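Local coordinates for protein GTP pyrophosphokinase YjbM (Bacillus subtilis, PDB 5DEC) that synthesises the alarmone (p)ppGpp by transferring pyrophosphate from ATP to GDP or GTP, working as a cooperative, allosterically regulated homotetramer, at residues Y123-L128 with Q148-A153; K104-V109 with V130-Q135. All blocks are in the same frame, centred on the assembly; numbering follows the deposited sequence.

Contact 1: residues Y123-L128 with Q148-A153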
loop_
_atom_site.group_PDB
_atom_site.type_symbol
_atom_site.label_atom_id
_atom_site.label_comp_id
_atom_site.label_asym_id
_atom_site.label_seq_id
_atom_site.Cartn_x
_atom_site.Cartn_y
_atom_site.Cartn_z
ATOM N N TYR B 123 -21.119 -23.087 9.452
ATOM C CA TYR B 123 -20.221 -21.940 9.674
ATOM C C TYR B 123 -19.147 -22.316 10.670
ATOM O O TYR B 123 -19.445 -22.814 11.750
ATOM C CB TYR B 123 -20.985 -20.707 10.178
ATOM C CG TYR B 123 -20.121 -19.481 10.463
ATOM C CD1 TYR B 123 -19.672 -18.657 9.430
ATOM C CD2 TYR B 123 -19.764 -19.147 11.770
ATOM C CE1 TYR B 123 -18.877 -17.534 9.692
ATOM C CE2 TYR B 123 -18.981 -18.027 12.044
ATOM C CZ TYR B 123 -18.544 -17.225 11.000
ATOM O OH TYR B 123 -17.770 -16.116 11.267
ATOM N N ARG B 124 -17.896 -22.112 10.278
ATOM C CA ARG B 124 -16.750 -22.363 11.143
ATOM C C ARG B 124 -15.887 -21.091 11.237
ATOM O O ARG B 124 -15.446 -20.574 10.200
ATOM C CB ARG B 124 -15.969 -23.532 10.561
ATOM C CG ARG B 124 -16.782 -24.823 10.539
ATOM C CD ARG B 124 -16.231 -25.811 9.509
ATOM N NE ARG B 124 -14.841 -26.174 9.726
ATOM C CZ ARG B 124 -13.907 -26.124 8.778
ATOM N NH1 ARG B 124 -14.210 -25.692 7.556
ATOM N NH2 ARG B 124 -12.663 -26.479 9.062
ATOM N N SER B 125 -15.628 -20.617 12.462
ATOM C CA SER B 125 -14.824 -19.404 12.703
ATOM C C SER B 125 -14.616 -19.169 14.201
ATOM O O SER B 125 -15.484 -19.486 15.014
ATOM C CB SER B 125 -15.479 -18.167 12.069
ATOM O OG SER B 125 -14.656 -17.011 12.158
ATOM N N TYR B 126 -13.455 -18.645 14.577
ATOM C CA TYR B 126 -13.280 -18.197 15.953
ATOM C C TYR B 126 -13.396 -16.679 16.031
ATOM O O TYR B 126 -12.747 -15.975 15.260
ATOM C CB TYR B 126 -11.935 -18.642 16.499
ATOM C CG TYR B 126 -11.658 -18.131 17.890
ATOM C CD1 TYR B 126 -12.117 -18.816 19.004
ATOM C CD2 TYR B 126 -10.934 -16.954 18.089
ATOM C CE1 TYR B 126 -11.859 -18.353 20.279
ATOM C CE2 TYR B 126 -10.678 -16.483 19.358
ATOM C CZ TYR B 126 -11.141 -17.188 20.448
ATOM O OH TYR B 126 -10.878 -16.726 21.715
ATOM N N HIS B 127 -14.185 -16.172 16.974
ATOM C CA HIS B 127 -14.339 -14.732 17.114
ATOM C C HIS B 127 -13.779 -14.232 18.433
ATOM O O HIS B 127 -13.943 -14.869 19.481
ATOM C CB HIS B 127 -15.814 -14.312 17.041
ATOM C CG HIS B 127 -16.491 -14.636 15.753
ATOM N ND1 HIS B 127 -17.658 -14.020 15.355
ATOM C CD2 HIS B 127 -16.163 -15.491 14.748
ATOM C CE1 HIS B 127 -18.032 -14.493 14.180
ATOM N NE2 HIS B 127 -17.135 -15.389 13.791
ATOM N N LEU B 128 -13.117 -13.082 18.385
ATOM C CA LEU B 128 -12.912 -12.335 19.617
ATOM C C LEU B 128 -13.126 -10.846 19.370
ATOM O O LEU B 128 -13.109 -10.379 18.236
ATOM C CB LEU B 128 -11.541 -12.614 20.218
ATOM C CG LEU B 128 -10.259 -12.356 19.456
ATOM C CD1 LEU B 128 -9.773 -10.955 19.694
ATOM C CD2 LEU B 128 -9.235 -13.340 19.964
ATOM N N GLN B 148 -11.824 -12.019 13.722
ATOM C CA GLN B 148 -12.125 -13.437 13.484
ATOM C C GLN B 148 -10.881 -14.179 13.031
ATOM O O GLN B 148 -10.037 -13.613 12.341
ATOM C CB GLN B 148 -13.221 -13.619 12.443
ATOM C CG GLN B 148 -14.528 -12.915 12.747
ATOM C CD GLN B 148 -15.643 -13.393 11.823
ATOM O OE1 GLN B 148 -15.596 -14.513 11.306
ATOM N NE2 GLN B 148 -16.615 -12.528 11.568
ATOM N N ILE B 149 -10.742 -15.434 13.457
ATOM C CA ILE B 149 -9.620 -16.255 13.038
ATOM C C ILE B 149 -10.198 -17.495 12.318
ATOM O O ILE B 149 -11.061 -18.166 12.864
ATOM C CB ILE B 149 -8.760 -16.666 14.230
ATOM C CG1 ILE B 149 -8.559 -15.459 15.176
ATOM C CG2 ILE B 149 -7.402 -17.262 13.759
ATOM C CD1 ILE B 149 -7.829 -15.833 16.452
ATOM N N ARG B 150 -9.725 -17.771 11.107
ATOM C CA ARG B 150 -10.302 -18.816 10.259
ATOM C C ARG B 150 -9.223 -19.544 9.510
ATOM O O ARG B 150 -8.222 -18.941 9.163
ATOM C CB ARG B 150 -11.259 -18.213 9.218
ATOM C CG ARG B 150 -12.412 -17.395 9.744
ATOM C CD ARG B 150 -13.102 -16.708 8.581
ATOM N NE ARG B 150 -14.398 -16.157 8.943
ATOM C CZ ARG B 150 -15.203 -15.545 8.089
ATOM N NH1 ARG B 150 -14.840 -15.412 6.820
ATOM N NH2 ARG B 150 -16.382 -15.094 8.494
ATOM N N THR B 151 -9.429 -20.822 9.196
ATOM C CA THR B 151 -8.560 -21.433 8.196
ATOM C C THR B 151 -8.952 -20.894 6.836
ATOM O O THR B 151 -10.023 -20.301 6.683
ATOM C CB THR B 151 -8.629 -22.983 8.164
ATOM O OG1 THR B 151 -9.971 -23.387 7.872
ATOM C CG2 THR B 151 -8.213 -23.587 9.512
ATOM N N LEU B 152 -8.077 -21.099 5.857
ATOM C CA LEU B 152 -8.342 -20.729 4.480
ATOM C C LEU B 152 -9.650 -21.355 3.969
ATOM O O LEU B 152 -10.446 -20.694 3.297
ATOM C CB LEU B 152 -7.164 -21.152 3.588
ATOM C CG LEU B 152 -5.812 -20.461 3.861
ATOM C CD1 LEU B 152 -4.641 -21.129 3.114
ATOM C CD2 LEU B 152 -5.896 -18.991 3.505
ATOM N N ALA B 153 -9.850 -22.633 4.276
ATOM C CA ALA B 153 -11.015 -23.370 3.808
ATOM C C ALA B 153 -12.306 -22.879 4.464
ATOM O O ALA B 153 -13.333 -22.742 3.799
ATOM C CB ALA B 153 -10.818 -24.864 4.063
HETATM O O HOH W 1 -18.819 -13.822 10.282
#
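His127 and Gln148 pair across the strands as a non-hydrogen-bonded pair in the antiparallel hairpin of strands 126-136 and 139-151, part of the mixed sheet of this RelA/SpoT synthetase domain. Both have CG anti to the carbonyl carbon (chi1 -61° and -56°), which lays the two side chains alongside each other. Gln148 CG sits 3.8 Å from the centroid of the His127 ring in a CH-pi contact, and the amide continues over the same ring face, with CD toward the rim and the planes 28° apart. His127 belongs to the product-binding site, and its NE2 is hydrogen-bonded to Tyr123 OH at 2.7 Å. Gln148 OE1 accepts a 2.8 Å hydrogen bond from Ser125 OG and weak ones from NE and NH2 of Arg150, while Gln148 NE2 bonds to Glu146, the inferred proton acceptor. Arg150 NH1 turns instead to Asn155 of the allosteric site. Tyr126 and Ile149, the adjacent hydrogen-bonded pair, exchange two backbone bonds and point to the other side of the sheet, where Tyr126 CD2 meets Ile149 CD1 at 3.7 Å under helix 90-102. A water joins the polar ends, 2.7 Å from Tyr123 OH and accepting from Gln148 NE2 at 2.9 Å.

Contact 2: residues K104-V109 with V130-Q135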
loop_
_atom_site.group_PDB
_atom_site.type_symbol
_atom_site.label_atom_id
_atom_site.label_comp_id
_atom_site.label_asym_id
_atom_site.label_seq_id
_atom_site.Cartn_x
_atom_site.Cartn_y
_atom_site.Cartn_z
ATOM N N LYS B 104 -0.265 -6.421 24.692
ATOM C CA LYS B 104 -0.591 -5.377 25.645
ATOM C C LYS B 104 -1.030 -4.080 24.970
ATOM O O LYS B 104 -1.278 -3.099 25.659
ATOM C CB LYS B 104 0.598 -5.099 26.567
ATOM C CG LYS B 104 0.962 -6.268 27.483
ATOM C CD LYS B 104 1.869 -5.785 28.607
ATOM C CE LYS B 104 1.961 -6.791 29.737
ATOM N NZ LYS B 104 2.535 -8.079 29.278
ATOM N N ASP B 105 -1.150 -4.066 23.642
ATOM C CA ASP B 105 -1.573 -2.836 22.967
ATOM C C ASP B 105 -3.084 -2.798 22.732
ATOM O O ASP B 105 -3.601 -1.886 22.086
ATOM C CB ASP B 105 -0.811 -2.616 21.648
ATOM C CG ASP B 105 -0.848 -3.812 20.712
ATOM O OD1 ASP B 105 -1.192 -4.938 21.136
ATOM O OD2 ASP B 105 -0.501 -3.608 19.528
ATOM N N PHE B 106 -3.784 -3.784 23.285
ATOM C CA PHE B 106 -5.240 -3.735 23.411
ATOM C C PHE B 106 -5.653 -4.722 24.489
ATOM O O PHE B 106 -4.806 -5.410 25.057
ATOM C CB PHE B 106 -5.958 -4.026 22.069
ATOM C CG PHE B 106 -5.506 -5.290 21.372
ATOM C CD1 PHE B 106 -5.831 -6.541 21.882
ATOM C CD2 PHE B 106 -4.805 -5.224 20.170
ATOM C CE1 PHE B 106 -5.437 -7.709 21.242
ATOM C CE2 PHE B 106 -4.401 -6.401 19.516
ATOM C CZ PHE B 106 -4.727 -7.643 20.059
ATOM N N THR B 107 -6.946 -4.787 24.787
ATOM C CA THR B 107 -7.451 -5.781 25.715
ATOM C C THR B 107 -8.606 -6.561 25.092
ATOM O O THR B 107 -9.464 -5.993 24.422
ATOM C CB THR B 107 -7.915 -5.141 27.051
ATOM O OG1 THR B 107 -9.019 -4.260 26.814
ATOM C CG2 THR B 107 -6.776 -4.357 27.699
ATOM N N VAL B 108 -8.617 -7.869 25.320
ATOM C CA VAL B 108 -9.684 -8.726 24.827
ATOM C C VAL B 108 -10.873 -8.646 25.779
ATOM O O VAL B 108 -10.716 -8.818 26.982
ATOM C CB VAL B 108 -9.199 -10.179 24.670
ATOM C CG1 VAL B 108 -10.344 -11.093 24.244
ATOM C CG2 VAL B 108 -8.009 -10.240 23.668
ATOM N N VAL B 109 -12.051 -8.340 25.245
ATOM C CA VAL B 109 -13.236 -8.162 26.090
ATOM C C VAL B 109 -14.320 -9.199 25.842
ATOM O O VAL B 109 -15.270 -9.297 26.619
ATOM C CB VAL B 109 -13.855 -6.752 25.914
ATOM C CG1 VAL B 109 -12.900 -5.694 26.443
ATOM C CG2 VAL B 109 -14.204 -6.492 24.454
ATOM N N VAL B 130 -11.859 -6.995 20.691
ATOM C CA VAL B 130 -10.875 -6.278 21.494
ATOM C C VAL B 130 -11.289 -4.835 21.693
ATOM O O VAL B 130 -12.027 -4.262 20.880
ATOM C CB VAL B 130 -9.449 -6.282 20.850
ATOM C CG1 VAL B 130 -8.955 -7.694 20.578
ATOM C CG2 VAL B 130 -9.428 -5.466 19.570
ATOM N N LEU B 131 -10.801 -4.244 22.776
ATOM C CA LEU B 131 -10.994 -2.827 22.996
ATOM C C LEU B 131 -9.672 -2.125 22.677
ATOM O O LEU B 131 -8.676 -2.307 23.385
ATOM C CB LEU B 131 -11.445 -2.569 24.437
ATOM C CG LEU B 131 -11.958 -1.163 24.753
ATOM C CD1 LEU B 131 -13.204 -0.881 23.935
ATOM C CD2 LEU B 131 -12.253 -1.009 26.264
ATOM N N TYR B 132 -9.660 -1.347 21.595
ATOM C CA TYR B 132 -8.423 -0.752 21.083
ATOM C C TYR B 132 -8.338 0.724 21.495
ATOM O O TYR B 132 -9.212 1.517 21.114
ATOM C CB TYR B 132 -8.351 -0.880 19.540
ATOM C CG TYR B 132 -7.022 -0.430 18.958
ATOM C CD1 TYR B 132 -5.897 -1.231 19.071
ATOM C CD2 TYR B 132 -6.892 0.793 18.310
ATOM C CE1 TYR B 132 -4.675 -0.836 18.555
ATOM C CE2 TYR B 132 -5.669 1.206 17.793
ATOM C CZ TYR B 132 -4.561 0.378 17.923
ATOM O OH TYR B 132 -3.328 0.747 17.428
ATOM N N PRO B 133 -7.287 1.091 22.263
ATOM C CA PRO B 133 -7.086 2.452 22.788
ATOM C C PRO B 133 -6.486 3.381 21.738
ATOM O O PRO B 133 -5.286 3.675 21.759
ATOM C CB PRO B 133 -6.113 2.242 23.945
ATOM C CG PRO B 133 -5.273 1.076 23.483
ATOM C CD PRO B 133 -6.221 0.172 22.709
ATOM N N LEU B 134 -7.336 3.839 20.828
ATOM C CA LEU B 134 -6.926 4.703 19.727
ATOM C C LEU B 134 -6.502 6.102 20.193
ATOM O O LEU B 134 -7.240 6.782 20.916
ATOM C CB LEU B 134 -8.072 4.801 18.719
ATOM C CG LEU B 134 -7.816 5.580 17.441
ATOM C CD1 LEU B 134 -6.831 4.846 16.556
ATOM C CD2 LEU B 134 -9.135 5.771 16.724
ATOM N N GLN B 135 -5.299 6.514 19.799
ATOM C CA GLN B 135 -4.815 7.861 20.066
ATOM C C GLN B 135 -5.371 8.806 19.012
ATOM O O GLN B 135 -5.135 8.609 17.822
ATOM C CB GLN B 135 -3.279 7.906 20.068
ATOM C CG GLN B 135 -2.651 6.873 20.981
ATOM C CD GLN B 135 -3.115 7.024 22.401
ATOM O OE1 GLN B 135 -2.828 8.025 23.046
ATOM N NE2 GLN B 135 -3.861 6.038 22.898
HETATM O O HOH W 2 -7.972 -1.279 25.781
#
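Phe106 and Val130 provide the main apolar meeting between 104-109 and 130-135. The Phe106 side chain has CG between the backbone N and the carbonyl carbon (chi1 51°), and the ring crosses Val130 at a slant, its CD1 coming to 3.6 Å from Val130 CG1. Val130 CG2 lies above one face of the ring, displaced toward its rim. Phe106 CB meets the edge of the Tyr132 ring, 4.1 Å from CD1. An alanine in place of Phe106 would probably strip Val130 of its aromatic cover and open a gap between the sheet and Leu27 and Leu100, which the ring also touches. Further along, Val108 CG2 packs on Val130 CG1, and Val109 CG1 rests against Leu131 CB. Asp105 O rests against Pro133 CD at 3.4 Å, a van der Waals approach.

Backbone bonds join Thr107 and Leu131 as an antiparallel hydrogen-bonded pair, in which the bond from Leu131 N to Thr107 O is short at 2.7 Å and the return bond from Thr107 N to Leu131 O is weak. The pair belongs to strands 126-136 and 107-113, the latter outermost within the chain in the five-stranded mixed sheet of the synthetase domain. The next pair, Val108 and Val130, is non-hydrogen-bonded.

Among the polar contacts, a water donates to Leu131 O at 2.7 Å and makes a weak hydrogen bond of 3.3 Å with Thr107 OG1. The Asp105 carboxylate forms salt bridges with Arg103 and with Lys30 of the allosteric site. Pro133 is the centre of an inverse gamma turn, and its O accepts a hydrogen bond from Gln135 NE2 at 3.0 Å. Gln135 OE1 accepts a hydrogen bond from Lys104 N of a neighbouring subunit.

How the contacts relate
Contacts 1 and 2, their centres about 21 Å apart, share strand 126-136 of one mixed sheet. That strand is flanked by 139-151 on one side and by 107-113, outermost within the chain, on the other; its first three residues belong to contact 1 and 130-135 to contact 2. Along the chain the segments alternate: 104-109, 123-128, 130-135, then 148-153. Contact 1 is buried near the centre of the chain and holds His127 of the product site, whereas contact 2 is partly buried and further out. Both adjoin residues of the allosteric site, Asn155 and Lys30 respectively, and both touch other subunits. A single strand thus links the product site to surroundings of the allosteric site within the tetramer.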